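Local atomic coordinates of TetR family transcription regulator (Marinobacter aquaeolei, PDB entry 3PAS), a protein that probably binds DNA at regulatory sites as a transcription factor of the TetR family, through a predicted helix-turn-helix motif. Residues W89-L92 with F93-L97; M184-D187 with A188-R192. All coordinates share one frame; numbering follows the deposited sequence.

Contact 1. Residues W89-L92 with F93-L97; sequences WHTL and FRIGL
W89 and F93, one turn apart on helix 81-98 in the all-helical C-terminal domain of this TetR-family protein, run alongside each other. Their rings meet obliquely: NE1 of W89 comes 4.0 Å from CD2 of F93, and the planes are inclined at 42°. Both side chains leave the backbone with CG anti to the main-chain N (chi1 170° for W89, -156° for F93), which carries the two rings off one flank of the helix. T91 and I95 meet on another flank, where methyl CG2 of T91 touches CD1 of I95 at 3.9 Å. Under these pairs run i to i+4 helical bonds, among them F93 N to W89 O at 2.9 Å.

Three neighbouring helices cover these side chains. Helix 148-167 packs on W89 and F93, as does helix 175-189, whose F182 meets W89 edge-to-face; helix 52-76 touches T91, L92 and I95. W89 NE1 makes a weak hydrogen bond to I178 O. H90 NE2 hydrogen-bonds to E179 OE1, R94 NH2 forms a salt bridge with D175, and T91 OG1 hydrogen-bonds to S74 OG and to R87 O. R94 runs extended from CG to NE, and its guanidinium meets a water edge-on. That water accepts from R94 NE at 2.9 Å and lies in the plane of the H90 imidazole, 2.7 Å from H90 ND1.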
# COMPACT_ATOMS: atom_id res chain seq x y z
N TRP B 89 15.97 3.20 8.65
CA TRP B 89 15.15 3.70 7.52
C TRP B 89 15.96 3.82 6.27
O TRP B 89 15.55 3.33 5.21
CB TRP B 89 14.48 5.01 7.86
CG TRP B 89 13.83 5.76 6.76
CD1 TRP B 89 14.43 6.47 5.77
CD2 TRP B 89 12.42 5.87 6.53
NE1 TRP B 89 13.49 6.99 4.93
CE2 TRP B 89 12.24 6.66 5.39
CE3 TRP B 89 11.29 5.40 7.22
CZ2 TRP B 89 10.97 7.01 4.90
CZ3 TRP B 89 10.06 5.73 6.75
CH2 TRP B 89 9.90 6.55 5.57
N HIS B 90 17.10 4.47 6.39
CA HIS B 90 18.02 4.60 5.26
C HIS B 90 18.47 3.23 4.77
O HIS B 90 18.55 3.01 3.57
CB HIS B 90 19.26 5.48 5.58
CG HIS B 90 19.01 6.96 5.44
ND1 HIS B 90 19.31 7.67 4.29
CD2 HIS B 90 18.52 7.85 6.32
CE1 HIS B 90 19.01 8.94 4.48
NE2 HIS B 90 18.51 9.08 5.70
N THR B 91 18.81 2.30 5.68
CA THR B 91 19.27 0.95 5.24
C THR B 91 18.15 0.16 4.50
O THR B 91 18.36 -0.39 3.42
CB THR B 91 19.78 0.15 6.45
OG1 THR B 91 20.90 0.85 6.97
CG2 THR B 91 20.16 -1.24 6.01
N LEU B 92 16.94 0.23 5.03
CA LEU B 92 15.78 -0.44 4.42
C LEU B 92 15.43 0.16 3.04
O LEU B 92 15.13 -0.55 2.08
CB LEU B 92 14.58 -0.37 5.30
CG LEU B 92 14.49 -1.31 6.52
CD1 LEU B 92 13.36 -0.87 7.46
CD2 LEU B 92 14.39 -2.75 6.18
N PHE B 93 15.51 1.47 2.94
CA PHE B 93 15.18 2.14 1.70
C PHE B 93 16.22 1.71 0.65
O PHE B 93 15.84 1.41 -0.48
CB PHE B 93 15.16 3.65 1.92
CG PHE B 93 14.31 4.39 0.93
CD1 PHE B 93 14.65 4.43 -0.39
CD2 PHE B 93 13.20 5.12 1.35
CE1 PHE B 93 13.90 5.13 -1.30
CE2 PHE B 93 12.44 5.78 0.45
CZ PHE B 93 12.80 5.82 -0.88
N ARG B 94 17.50 1.64 1.03
CA ARG B 94 18.55 1.23 0.11
C ARG B 94 18.39 -0.22 -0.32
O ARG B 94 18.63 -0.55 -1.47
CB ARG B 94 19.93 1.42 0.73
CG ARG B 94 20.29 2.87 0.84
CD ARG B 94 21.64 3.09 1.55
NE ARG B 94 22.10 4.46 1.30
CZ ARG B 94 23.28 4.81 0.78
NH1 ARG B 94 24.22 3.92 0.47
NH2 ARG B 94 23.51 6.10 0.59
N ILE B 95 18.02 -1.09 0.61
CA ILE B 95 17.75 -2.49 0.29
C ILE B 95 16.62 -2.60 -0.73
O ILE B 95 16.75 -3.35 -1.70
CB ILE B 95 17.45 -3.36 1.54
CG1 ILE B 95 18.68 -3.42 2.45
CG2 ILE B 95 16.91 -4.76 1.11
CD1 ILE B 95 18.37 -3.96 3.91
N GLY B 96 15.54 -1.84 -0.53
CA GLY B 96 14.41 -1.83 -1.46
C GLY B 96 14.83 -1.40 -2.86
O GLY B 96 14.38 -1.96 -3.85
N LEU B 97 15.68 -0.37 -2.93
CA LEU B 97 16.15 0.14 -4.23
C LEU B 97 17.04 -0.85 -4.99
O LEU B 97 16.92 -0.97 -6.21
CB LEU B 97 16.89 1.48 -4.09
CG LEU B 97 16.02 2.67 -3.68
CD1 LEU B 97 16.95 3.90 -3.40
CD2 LEU B 97 14.91 3.02 -4.71
O HOH W 1 20.58 6.76 2.04

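Contact 2. Residues M184-D187 with A188-R192; sequences MAWD and AVADR. With PGO (S-1,2-propanediol), chain N.
One face of the W186 indole is covered by the methyl of A190, a CH-pi contact in which A190 CB lies 3.7 Å from the centroid of the five-membered ring, 22° off the normal. O1 of a propanediol, probably from the crystallisation liquor, lies at the edge, near the ring plane, and W186 NE1 donates to it at 3.0 Å and to O2 at 3.2 Å. V189 CG2 approaches the ring obliquely, 4.2 Å from W186 CE3, and R82 of helix 81-98 adds a cation-pi contact.

The methyl reaches the ring at the C-terminal end of helix 175-189, which, as is usual in TetR-family proteins, packs against the second subunit. W186 CG lies anti to the main-chain N (chi1 175°), which swings the indole along the helix toward that methyl. A190 leaves helical phi/psi, yet its N still bonds to W186 O (2.8 Å), nearly in line with the C=O though the N-H itself is bent, at 133°. Without the indole, as with an alanine here, the A190 methyl would probably lose its aromatic cover and R82 its ring partner. D187 OD2 forms a salt bridge with K144 of the second subunit, and A188 packs on its counterpart there.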
# COMPACT_ATOMS: atom_id res chain seq x y z
N MSE B 184 9.40 13.08 7.88
CA MSE B 184 7.94 13.04 7.84
C MSE B 184 7.40 11.86 8.63
O MSE B 184 6.40 12.02 9.39
CB MSE B 184 7.43 13.08 6.40
CG MSE B 184 7.77 14.40 5.73
SE MSE B 184 7.33 14.45 3.90
CE MSE B 184 5.32 14.71 4.09
N ALA B 185 8.02 10.69 8.46
CA ALA B 185 7.61 9.47 9.18
C ALA B 185 7.79 9.65 10.67
O ALA B 185 6.90 9.31 11.45
CB ALA B 185 8.37 8.22 8.70
N TRP B 186 8.90 10.27 11.07
CA TRP B 186 9.14 10.55 12.47
C TRP B 186 8.11 11.51 13.02
O TRP B 186 7.49 11.24 14.02
CB TRP B 186 10.55 11.13 12.69
CG TRP B 186 10.75 11.54 14.14
CD1 TRP B 186 10.71 12.80 14.64
CD2 TRP B 186 11.02 10.67 15.25
NE1 TRP B 186 10.92 12.77 15.99
CE2 TRP B 186 11.08 11.48 16.40
CE3 TRP B 186 11.12 9.28 15.40
CZ2 TRP B 186 11.28 10.96 17.68
CZ3 TRP B 186 11.30 8.76 16.66
CH2 TRP B 186 11.39 9.60 17.78
N ASP B 187 7.87 12.61 12.33
CA ASP B 187 6.83 13.55 12.74
C ASP B 187 5.47 12.85 12.90
O ASP B 187 4.72 13.13 13.85
CB ASP B 187 6.75 14.69 11.77
CG ASP B 187 7.85 15.76 11.97
OD1 ASP B 187 8.66 15.70 12.90
OD2 ASP B 187 7.89 16.68 11.17
N ALA B 188 5.15 11.93 11.98
CA ALA B 188 3.91 11.17 12.08
C ALA B 188 3.78 10.38 13.42
O ALA B 188 2.73 10.42 14.07
CB ALA B 188 3.80 10.16 10.91
N VAL B 189 4.85 9.69 13.82
CA VAL B 189 4.84 8.82 15.00
C VAL B 189 5.24 9.46 16.33
O VAL B 189 4.98 8.88 17.40
CB VAL B 189 5.69 7.53 14.78
CG1 VAL B 189 5.20 6.79 13.49
CG2 VAL B 189 7.20 7.82 14.76
N ALA B 190 5.92 10.59 16.24
CA ALA B 190 6.56 11.20 17.42
C ALA B 190 5.53 11.89 18.33
O ALA B 190 4.62 12.57 17.86
CB ALA B 190 7.64 12.22 16.98
N ASP B 191 5.68 11.70 19.63
CA ASP B 191 4.81 12.29 20.61
C ASP B 191 5.24 13.75 20.70
O ASP B 191 6.40 14.00 20.95
CB ASP B 191 5.07 11.55 21.92
CG ASP B 191 4.16 11.97 23.06
OD1 ASP B 191 3.67 13.11 23.13
OD2 ASP B 191 3.99 11.12 23.95
N ARG B 192 4.33 14.70 20.48
CA ARG B 192 4.69 16.16 20.52
C ARG B 192 4.54 16.81 21.89
O ARG B 192 4.75 18.01 22.03
CB ARG B 192 3.83 16.94 19.51
CG ARG B 192 3.99 16.35 18.10
CD ARG B 192 3.20 17.11 17.02
NE ARG B 192 3.64 18.48 16.96
CZ ARG B 192 3.06 19.44 16.23
NH1 ARG B 192 2.00 19.17 15.47
NH2 ARG B 192 3.55 20.66 16.28
C1 PGO N . 10.63 15.36 19.11
C2 PGO N . 9.86 16.20 18.10
C3 PGO N . 8.36 16.12 18.35
O1 PGO N . 10.54 13.96 18.77
O2 PGO N . 10.15 15.76 16.76
O HOH W 2 5.27 14.73 15.65

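How the contacts relate
Both contacts belong to the C-terminal domain, contact 1 within helix 81-98 and contact 2 at the end of helix 175-189. The two helices meet directly where W89 CZ3 lies 3.6 Å from A185 CB, though the contact centres are about 19 Å apart. Contact 1 is nearer the centre of the chain, about 10 Å against 21 Å; it sits among helices of its own subunit and joins a buried aromatic flank to a polar one. Contact 2 is also partly buried, but part of its cover and its charge pairing come from the second subunit. Unbroken helical bonding in the first gives way to a helix terminus in the second.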